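Long-range contact in cytolethal distending toxin protein C (Haemophilus ducreyi, PDB 1SR4), which forms, with subunits A and B, the cytolethal distending toxin, and as a ricin-like lectin-type subunit probably helps deliver the DNase I-like CdtB to host cells: residues 19-33 with 39-51. Numbering follows the deposited sequence.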
ATOM      1  N   ARG C  19      -8.036  -7.994   8.012  1.00 10.29           N
ATOM      2  CA  ARG C  19      -8.759  -9.123   7.452  1.00 10.06           C
ATOM      3  C   ARG C  19      -8.261  -9.353   6.018  1.00  9.97           C
ATOM      4  O   ARG C  19      -8.078  -8.397   5.276  1.00  9.51           O
ATOM      5  CB  ARG C  19     -10.254  -8.806   7.417  1.00 10.76           C
ATOM      6  CG  ARG C  19     -11.136  -9.988   7.079  1.00 11.64           C
ATOM      7  CD  ARG C  19     -11.258 -10.905   8.284  1.00 13.58           C
ATOM      8  NE  ARG C  19     -11.949 -10.238   9.387  1.00 12.19           N
ATOM      9  CZ  ARG C  19     -13.270 -10.142   9.491  1.00 16.23           C
ATOM     10  NH1 ARG C  19     -14.062 -10.669   8.556  1.00 13.79           N
ATOM     11  NH2 ARG C  19     -13.806  -9.524  10.539  1.00 14.40           N
ATOM     12  N   ILE C  20      -8.044 -10.608   5.630  1.00  7.99           N
ATOM     13  CA  ILE C  20      -7.577 -10.910   4.277  1.00  9.45           C
ATOM     14  C   ILE C  20      -8.162 -12.228   3.779  1.00 11.01           C
ATOM     15  O   ILE C  20      -8.807 -12.973   4.538  1.00 10.77           O
ATOM     16  CB  ILE C  20      -6.041 -11.142   4.241  1.00  9.32           C
ATOM     17  CG1 ILE C  20      -5.731 -12.435   5.013  1.00 11.32           C
ATOM     18  CG2 ILE C  20      -5.284  -9.954   4.862  1.00  7.46           C
ATOM     19  CD1 ILE C  20      -4.306 -12.968   4.861  1.00 12.27           C
ATOM     20  N   SER C  21      -7.947 -12.494   2.494  1.00  8.69           N
ATOM     21  CA  SER C  21      -8.271 -13.787   1.926  1.00  9.61           C
ATOM     22  C   SER C  21      -6.889 -14.136   1.355  1.00 11.60           C
ATOM     23  O   SER C  21      -6.181 -13.258   0.862  1.00 11.47           O
ATOM     24  CB  SER C  21      -9.327 -13.732   0.823  1.00  8.85           C
ATOM     25  OG  SER C  21     -10.631 -13.931   1.367  1.00 10.13           O
ATOM     26  N   LEU C  22      -6.497 -15.397   1.474  1.00 11.75           N
ATOM     27  CA  LEU C  22      -5.204 -15.861   0.993  1.00 11.89           C
ATOM     28  C   LEU C  22      -5.463 -16.695  -0.248  1.00 10.44           C
ATOM     29  O   LEU C  22      -6.121 -17.726  -0.164  1.00 10.55           O
ATOM     30  CB  LEU C  22      -4.547 -16.711   2.084  1.00 11.72           C
ATOM     31  CG  LEU C  22      -3.133 -17.258   1.875  1.00 13.84           C
ATOM     32  CD1 LEU C  22      -2.146 -16.123   1.615  1.00 12.32           C
ATOM     33  CD2 LEU C  22      -2.726 -18.027   3.139  1.00 12.98           C
ATOM     34  N   ARG C  23      -4.939 -16.253  -1.391  1.00  7.62           N
ATOM     35  CA  ARG C  23      -5.158 -16.950  -2.648  1.00  9.72           C
ATOM     36  C   ARG C  23      -3.882 -17.378  -3.372  1.00 10.03           C
ATOM     37  O   ARG C  23      -2.909 -16.639  -3.428  1.00 10.61           O
ATOM     38  CB  ARG C  23      -5.953 -16.064  -3.627  1.00  8.98           C
ATOM     39  CG  ARG C  23      -7.364 -15.680  -3.205  1.00  9.74           C
ATOM     40  CD  ARG C  23      -7.974 -14.747  -4.237  1.00  8.84           C
ATOM     41  NE  ARG C  23      -9.297 -14.257  -3.869  1.00  8.51           N
ATOM     42  CZ  ARG C  23     -10.445 -14.732  -4.357  1.00 10.08           C
ATOM     43  NH1 ARG C  23     -10.440 -15.723  -5.245  1.00  9.51           N
ATOM     44  NH2 ARG C  23     -11.603 -14.208  -3.959  1.00  8.33           N
ATOM     45  N   SER C  24      -3.909 -18.568  -3.945  1.00  9.64           N
ATOM     46  CA  SER C  24      -2.780 -19.043  -4.739  1.00  9.40           C
ATOM     47  C   SER C  24      -2.851 -18.218  -6.019  1.00  9.69           C
ATOM     48  O   SER C  24      -3.936 -18.057  -6.580  1.00  8.56           O
ATOM     49  CB  SER C  24      -2.972 -20.515  -5.112  1.00  8.57           C
ATOM     50  OG  SER C  24      -2.171 -20.848  -6.237  1.00  9.51           O
ATOM     51  N   LEU C  25      -1.729 -17.700  -6.497  1.00  9.20           N
ATOM     52  CA  LEU C  25      -1.789 -16.926  -7.727  1.00  8.98           C
ATOM     53  C   LEU C  25      -1.922 -17.834  -8.936  1.00 10.02           C
ATOM     54  O   LEU C  25      -2.210 -17.374 -10.041  1.00  8.53           O
ATOM     55  CB  LEU C  25      -0.565 -16.030  -7.881  1.00  8.28           C
ATOM     56  CG  LEU C  25      -0.494 -14.925  -6.827  1.00 11.09           C
ATOM     57  CD1 LEU C  25       0.507 -13.871  -7.302  1.00 11.07           C
ATOM     58  CD2 LEU C  25      -1.881 -14.290  -6.628  1.00  8.25           C
ATOM     59  N   LEU C  26      -1.736 -19.131  -8.725  1.00  8.82           N
ATOM     60  CA  LEU C  26      -1.875 -20.067  -9.824  1.00 10.27           C
ATOM     61  C   LEU C  26      -3.339 -20.496  -9.961  1.00  9.32           C
ATOM     62  O   LEU C  26      -3.885 -20.467 -11.049  1.00  9.83           O
ATOM     63  CB  LEU C  26      -0.977 -21.293  -9.601  1.00 11.26           C
ATOM     64  CG  LEU C  26      -0.930 -22.321 -10.742  1.00 13.49           C
ATOM     65  CD1 LEU C  26       0.377 -23.144 -10.653  1.00 13.82           C
ATOM     66  CD2 LEU C  26      -2.156 -23.250 -10.651  1.00 12.32           C
ATOM     67  N   THR C  27      -3.970 -20.902  -8.861  1.00  9.74           N
ATOM     68  CA  THR C  27      -5.373 -21.332  -8.915  1.00 10.33           C
ATOM     69  C   THR C  27      -6.381 -20.210  -8.638  1.00 10.75           C
ATOM     70  O   THR C  27      -7.553 -20.327  -9.007  1.00 11.20           O
ATOM     71  CB  THR C  27      -5.680 -22.436  -7.882  1.00  9.14           C
ATOM     72  OG1 THR C  27      -5.679 -21.864  -6.565  1.00  9.29           O
ATOM     73  CG2 THR C  27      -4.633 -23.567  -7.962  1.00 10.85           C
ATOM     74  N   ALA C  28      -5.927 -19.150  -7.971  1.00  9.37           N
ATOM     75  CA  ALA C  28      -6.793 -18.023  -7.591  1.00 12.64           C
ATOM     76  C   ALA C  28      -7.826 -18.437  -6.538  1.00 12.30           C
ATOM     77  O   ALA C  28      -8.702 -17.650  -6.182  1.00 13.52           O
ATOM     78  CB  ALA C  28      -7.517 -17.445  -8.811  1.00 10.73           C
ATOM     79  N   GLN C  29      -7.745 -19.671  -6.044  1.00 13.37           N
ATOM     80  CA  GLN C  29      -8.706 -20.121  -5.032  1.00 12.77           C
ATOM     81  C   GLN C  29      -8.302 -19.660  -3.630  1.00 12.59           C
ATOM     82  O   GLN C  29      -7.141 -19.740  -3.252  1.00 12.01           O
ATOM     83  CB  GLN C  29      -8.800 -21.651  -5.021  1.00 15.85           C
ATOM     84  CG  GLN C  29      -9.278 -22.267  -6.328  1.00 15.94           C
ATOM     85  CD  GLN C  29      -9.351 -23.776  -6.247  1.00 19.59           C
ATOM     86  OE1 GLN C  29      -8.390 -24.439  -5.850  1.00 20.24           O
ATOM     87  NE2 GLN C  29     -10.491 -24.333  -6.631  1.00 20.63           N
ATOM     88  N   PRO C  30      -9.255 -19.151  -2.844  1.00 12.64           N
ATOM     89  CA  PRO C  30      -8.850 -18.730  -1.500  1.00 12.47           C
ATOM     90  C   PRO C  30      -8.697 -19.962  -0.591  1.00 13.92           C
ATOM     91  O   PRO C  30      -9.432 -20.949  -0.742  1.00 12.64           O
ATOM     92  CB  PRO C  30      -9.999 -17.827  -1.055  1.00 12.79           C
ATOM     93  CG  PRO C  30     -11.181 -18.392  -1.785  1.00 14.52           C
ATOM     94  CD  PRO C  30     -10.642 -18.747  -3.148  1.00 11.36           C
ATOM     95  N   VAL C  31      -7.724 -19.917   0.317  1.00 12.31           N
ATOM     96  CA  VAL C  31      -7.513 -21.012   1.258  1.00 13.43           C
ATOM     97  C   VAL C  31      -8.686 -20.862   2.217  1.00 15.62           C
ATOM     98  O   VAL C  31      -8.968 -19.753   2.684  1.00 14.31           O
ATOM     99  CB  VAL C  31      -6.173 -20.853   2.012  1.00 13.66           C
ATOM    100  CG1 VAL C  31      -6.005 -21.962   3.037  1.00 12.14           C
ATOM    101  CG2 VAL C  31      -5.005 -20.890   1.001  1.00 10.93           C
ATOM    102  N   LYS C  32      -9.391 -21.955   2.486  1.00 14.85           N
ATOM    103  CA  LYS C  32     -10.560 -21.894   3.359  1.00 16.93           C
ATOM    104  C   LYS C  32     -10.366 -22.534   4.724  1.00 17.42           C
ATOM    105  O   LYS C  32      -9.465 -23.352   4.919  1.00 15.86           O
ATOM    106  CB  LYS C  32     -11.752 -22.570   2.679  1.00 19.34           C
ATOM    107  CG  LYS C  32     -12.349 -21.809   1.492  1.00 23.61           C
ATOM    108  CD  LYS C  32     -13.589 -22.557   1.004  1.00 28.15           C
ATOM    109  CE  LYS C  32     -14.431 -21.740   0.031  1.00 30.35           C
ATOM    110  NZ  LYS C  32     -15.714 -22.452  -0.273  1.00 30.94           N
ATOM    111  N   ASN C  33     -11.202 -22.133   5.682  1.00 18.64           N
ATOM    112  CA  ASN C  33     -11.146 -22.735   7.001  1.00 18.99           C
ATOM    113  C   ASN C  33     -12.435 -23.542   7.134  1.00 20.47           C
ATOM    114  O   ASN C  33     -13.383 -23.347   6.381  1.00 19.32           O
ATOM    115  CB  ASN C  33     -11.002 -21.681   8.117  1.00 18.51           C
ATOM    116  CG  ASN C  33     -12.202 -20.757   8.237  1.00 18.65           C
ATOM    117  OD1 ASN C  33     -13.278 -21.167   8.664  1.00 19.33           O
ATOM    118  ND2 ASN C  33     -12.012 -19.493   7.871  1.00 19.59           N
ATOM    119  N   HIS C  39     -20.049 -22.593   2.178  1.00 38.45           N
ATOM    120  CA  HIS C  39     -20.743 -21.637   1.322  1.00 38.92           C
ATOM    121  C   HIS C  39     -20.956 -20.290   2.008  1.00 37.42           C
ATOM    122  O   HIS C  39     -21.588 -19.399   1.453  1.00 37.68           O
ATOM    123  CB  HIS C  39     -22.073 -22.231   0.830  1.00 40.51           C
ATOM    124  CG  HIS C  39     -21.920 -23.541   0.108  1.00 42.30           C
ATOM    125  ND1 HIS C  39     -20.980 -23.744  -0.882  1.00 43.55           N
ATOM    126  CD2 HIS C  39     -22.582 -24.719   0.241  1.00 42.97           C
ATOM    127  CE1 HIS C  39     -21.067 -24.987  -1.326  1.00 43.12           C
ATOM    128  NE2 HIS C  39     -22.031 -25.600  -0.662  1.00 42.82           N
ATOM    129  N   ASN C  40     -20.419 -20.143   3.216  1.00 36.73           N
ATOM    130  CA  ASN C  40     -20.513 -18.881   3.962  1.00 34.86           C
ATOM    131  C   ASN C  40     -19.207 -18.155   3.631  1.00 32.35           C
ATOM    132  O   ASN C  40     -18.139 -18.766   3.668  1.00 32.01           O
ATOM    133  CB  ASN C  40     -20.586 -19.147   5.459  1.00 37.07           C
ATOM    134  CG  ASN C  40     -20.663 -17.872   6.273  1.00 39.26           C
ATOM    135  OD1 ASN C  40     -20.004 -16.880   5.958  1.00 40.17           O
ATOM    136  ND2 ASN C  40     -21.459 -17.897   7.342  1.00 38.78           N
ATOM    137  N   TYR C  41     -19.268 -16.864   3.313  1.00 27.73           N
ATOM    138  CA  TYR C  41     -18.040 -16.185   2.938  1.00 22.42           C
ATOM    139  C   TYR C  41     -16.954 -16.125   4.020  1.00 18.87           C
ATOM    140  O   TYR C  41     -15.756 -16.091   3.696  1.00 16.41           O
ATOM    141  CB  TYR C  41     -18.350 -14.797   2.333  1.00 22.34           C
ATOM    142  CG  TYR C  41     -18.881 -13.712   3.255  1.00 23.08           C
ATOM    143  CD1 TYR C  41     -18.007 -12.908   3.987  1.00 23.39           C
ATOM    144  CD2 TYR C  41     -20.250 -13.426   3.319  1.00 23.11           C
ATOM    145  CE1 TYR C  41     -18.470 -11.842   4.751  1.00 23.14           C
ATOM    146  CE2 TYR C  41     -20.729 -12.358   4.088  1.00 23.83           C
ATOM    147  CZ  TYR C  41     -19.830 -11.570   4.796  1.00 25.91           C
ATOM    148  OH  TYR C  41     -20.272 -10.484   5.524  1.00 30.05           O
ATOM    149  N   LEU C  42     -17.341 -16.151   5.290  1.00 15.10           N
ATOM    150  CA  LEU C  42     -16.335 -16.112   6.350  1.00 16.01           C
ATOM    151  C   LEU C  42     -15.385 -17.313   6.298  1.00 14.23           C
ATOM    152  O   LEU C  42     -14.338 -17.307   6.944  1.00 12.19           O
ATOM    153  CB  LEU C  42     -16.990 -16.019   7.744  1.00 15.20           C
ATOM    154  CG  LEU C  42     -17.640 -14.673   8.100  1.00 17.24           C
ATOM    155  CD1 LEU C  42     -18.156 -14.746   9.539  1.00 18.73           C
ATOM    156  CD2 LEU C  42     -16.635 -13.513   7.949  1.00 15.69           C
ATOM    157  N   SER C  43     -15.749 -18.339   5.533  1.00 14.12           N
ATOM    158  CA  SER C  43     -14.890 -19.501   5.403  1.00 14.77           C
ATOM    159  C   SER C  43     -13.657 -19.163   4.562  1.00 14.37           C
ATOM    160  O   SER C  43     -12.716 -19.956   4.497  1.00 14.59           O
ATOM    161  CB  SER C  43     -15.645 -20.666   4.759  1.00 16.97           C
ATOM    162  OG  SER C  43     -16.026 -20.358   3.434  1.00 20.25           O
ATOM    163  N   THR C  44     -13.666 -17.995   3.914  1.00 12.28           N
ATOM    164  CA  THR C  44     -12.530 -17.578   3.087  1.00 10.68           C
ATOM    165  C   THR C  44     -11.719 -16.460   3.739  1.00 11.03           C
ATOM    166  O   THR C  44     -10.727 -15.986   3.161  1.00  9.55           O
ATOM    167  CB  THR C  44     -12.971 -17.066   1.697  1.00  9.72           C
ATOM    168  OG1 THR C  44     -13.756 -15.876   1.860  1.00 10.92           O
ATOM    169  CG2 THR C  44     -13.795 -18.121   0.954  1.00  9.60           C
ATOM    170  N   HIS C  45     -12.136 -16.050   4.941  1.00  9.82           N
ATOM    171  CA  HIS C  45     -11.465 -14.974   5.679  1.00  9.81           C
ATOM    172  C   HIS C  45     -10.485 -15.458   6.740  1.00 11.05           C
ATOM    173  O   HIS C  45     -10.704 -16.490   7.384  1.00  9.57           O
ATOM    174  CB  HIS C  45     -12.482 -14.080   6.411  1.00  8.96           C
ATOM    175  CG  HIS C  45     -13.352 -13.262   5.509  1.00  9.63           C
ATOM    176  ND1 HIS C  45     -13.918 -12.073   5.913  1.00  9.95           N
ATOM    177  CD2 HIS C  45     -13.780 -13.470   4.241  1.00 11.59           C
ATOM    178  CE1 HIS C  45     -14.661 -11.583   4.934  1.00 11.83           C
ATOM    179  NE2 HIS C  45     -14.595 -12.412   3.909  1.00 12.68           N
ATOM    180  N   TRP C  46      -9.422 -14.677   6.919  1.00 10.48           N
ATOM    181  CA  TRP C  46      -8.392 -14.920   7.922  1.00 11.45           C
ATOM    182  C   TRP C  46      -7.967 -13.575   8.469  1.00 11.96           C
ATOM    183  O   TRP C  46      -8.038 -12.554   7.766  1.00 14.33           O
ATOM    184  CB  TRP C  46      -7.144 -15.567   7.321  1.00 10.06           C
ATOM    185  CG  TRP C  46      -7.402 -16.864   6.639  1.00 12.07           C
ATOM    186  CD1 TRP C  46      -7.644 -17.061   5.313  1.00 13.57           C
ATOM    187  CD2 TRP C  46      -7.430 -18.155   7.253  1.00 11.64           C
ATOM    188  NE1 TRP C  46      -7.817 -18.406   5.063  1.00 13.15           N
ATOM    189  CE2 TRP C  46      -7.687 -19.096   6.239  1.00 11.96           C
ATOM    190  CE3 TRP C  46      -7.253 -18.606   8.565  1.00  9.51           C
ATOM    191  CZ2 TRP C  46      -7.779 -20.470   6.495  1.00 11.97           C
ATOM    192  CZ3 TRP C  46      -7.337 -19.958   8.820  1.00 12.57           C
ATOM    193  CH2 TRP C  46      -7.597 -20.879   7.788  1.00 11.40           C
ATOM    194  N   GLU C  47      -7.534 -13.580   9.723  1.00 11.52           N
ATOM    195  CA  GLU C  47      -7.007 -12.387  10.361  1.00 12.57           C
ATOM    196  C   GLU C  47      -5.504 -12.605  10.315  1.00 13.31           C
ATOM    197  O   GLU C  47      -5.010 -13.684  10.673  1.00 11.19           O
ATOM    198  CB  GLU C  47      -7.478 -12.287  11.813  1.00 14.57           C
ATOM    199  CG  GLU C  47      -8.994 -12.155  11.919  1.00 18.52           C
ATOM    200  CD  GLU C  47      -9.487 -12.183  13.351  1.00 22.12           C
ATOM    201  OE1 GLU C  47      -8.760 -12.716  14.222  1.00 21.50           O
ATOM    202  OE2 GLU C  47     -10.608 -11.689  13.595  1.00 20.53           O
ATOM    203  N   LEU C  48      -4.773 -11.592   9.866  1.00 12.46           N
ATOM    204  CA  LEU C  48      -3.337 -11.721   9.763  1.00 13.14           C
ATOM    205  C   LEU C  48      -2.704 -11.208  11.041  1.00 12.77           C
ATOM    206  O   LEU C  48      -2.820 -10.037  11.342  1.00 12.82           O
ATOM    207  CB  LEU C  48      -2.826 -10.921   8.556  1.00 12.58           C
ATOM    208  CG  LEU C  48      -1.327 -11.042   8.247  1.00 15.72           C
ATOM    209  CD1 LEU C  48      -1.032 -12.464   7.754  1.00 15.23           C
ATOM    210  CD2 LEU C  48      -0.918 -10.017   7.168  1.00 17.24           C
ATOM    211  N   ILE C  49      -2.037 -12.076  11.798  1.00 13.09           N
ATOM    212  CA  ILE C  49      -1.406 -11.627  13.033  1.00 13.81           C
ATOM    213  C   ILE C  49       0.083 -11.967  13.033  1.00 13.70           C
ATOM    214  O   ILE C  49       0.485 -13.021  12.547  1.00 12.52           O
ATOM    215  CB  ILE C  49      -2.103 -12.246  14.277  1.00 17.72           C
ATOM    216  CG1 ILE C  49      -1.954 -13.762  14.273  1.00 19.76           C
ATOM    217  CG2 ILE C  49      -3.595 -11.901  14.282  1.00 17.67           C
ATOM    218  CD1 ILE C  49      -0.707 -14.231  14.985  1.00 30.21           C
ATOM    219  N   ASP C  50       0.908 -11.073  13.564  1.00 12.34           N
ATOM    220  CA  ASP C  50       2.346 -11.320  13.581  1.00 14.32           C
ATOM    221  C   ASP C  50       2.755 -12.182  14.758  1.00 14.88           C
ATOM    222  O   ASP C  50       2.296 -11.962  15.872  1.00 14.37           O
ATOM    223  CB  ASP C  50       3.123 -10.001  13.644  1.00 15.26           C
ATOM    224  CG  ASP C  50       2.931  -9.154  12.401  1.00 18.82           C
ATOM    225  OD1 ASP C  50       2.275  -9.634  11.455  1.00 20.61           O
ATOM    226  OD2 ASP C  50       3.435  -8.016  12.366  1.00 19.29           O
ATOM    227  N   TYR C  51       3.628 -13.152  14.511  1.00 13.11           N
ATOM    228  CA  TYR C  51       4.110 -14.015  15.578  1.00 15.29           C
ATOM    229  C   TYR C  51       5.304 -13.342  16.260  1.00 16.79           C
ATOM    230  O   TYR C  51       6.266 -12.948  15.600  1.00 17.37           O
ATOM    231  CB  TYR C  51       4.526 -15.372  15.028  1.00 14.70           C
ATOM    232  CG  TYR C  51       4.885 -16.323  16.129  1.00 15.00           C
ATOM    233  CD1 TYR C  51       3.942 -16.679  17.093  1.00 15.71           C
ATOM    234  CD2 TYR C  51       6.166 -16.829  16.241  1.00 13.45           C
ATOM    235  CE1 TYR C  51       4.276 -17.522  18.149  1.00 16.50           C
ATOM    236  CE2 TYR C  51       6.512 -17.669  17.299  1.00 17.84           C
ATOM    237  CZ  TYR C  51       5.563 -18.011  18.246  1.00 15.12           C
ATOM    238  OH  TYR C  51       5.904 -18.854  19.286  1.00 16.67           O
TER
HETATM  239  O   HOH W   1     -11.193  -9.372  12.393  1.00 23.34           O
HETATM  240  O   HOH W   2      -8.570 -17.088   1.951  1.00  9.14           O
HETATM  241  O   HOH W   3     -12.544 -16.867   9.234  1.00 11.80           O
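W46 reaches across from strand 46-50 to set its indole against the returning segment 31-33, with a looser approach to L22 of strand 19-24. Its CB, on the same sheet face as I20, meets I20 CG1 at 4.1 Å. With CG set beside the backbone N (chi1 -58°), the ring runs back toward 31-33. CD1 passes L22 CB; NE1 donates to V31 O at 3.0 Å, an N-H...O angle of 161° showing a fairly straight bond, although the donor stands above the carbonyl plane. CZ2 then meets K32 O near the ring plane, and CH2 ends against N33 CB at 3.5 Å. Water 2 accepts from L22 N and lies in hydrogen-bonding reach of V31 O and T44 O, with more acceptors around it than protons.

Antiparallel pairing is short: I20 and W46 form a hydrogen-bonded pair, R19 and E47 a non-hydrogen-bonded one on the other face. The strand directions stand 106° apart, and pairing stops there. R19 NH1 donates to H45 ND1 at 3.0 Å, near the imidazole plane; H45 NE2 donates to F150 O. S21 OG donates to T44 O and also bonds F150 N. N33 N donates to S43 O at 2.9 Å, so the 3-10 segment 41-44 is held at S21 and, after the chain turns back, at N33.

In the beta-trefoil expected of this family, strand 19-24 lies between 46-50 and 144-147, with 64-69 beyond 46-50. R19 O and I20 meet Q247 of the CdtB chain. F68 from 64-69 and T84 from 84-86 pack on W46, and I146 from 144-147 touches I20.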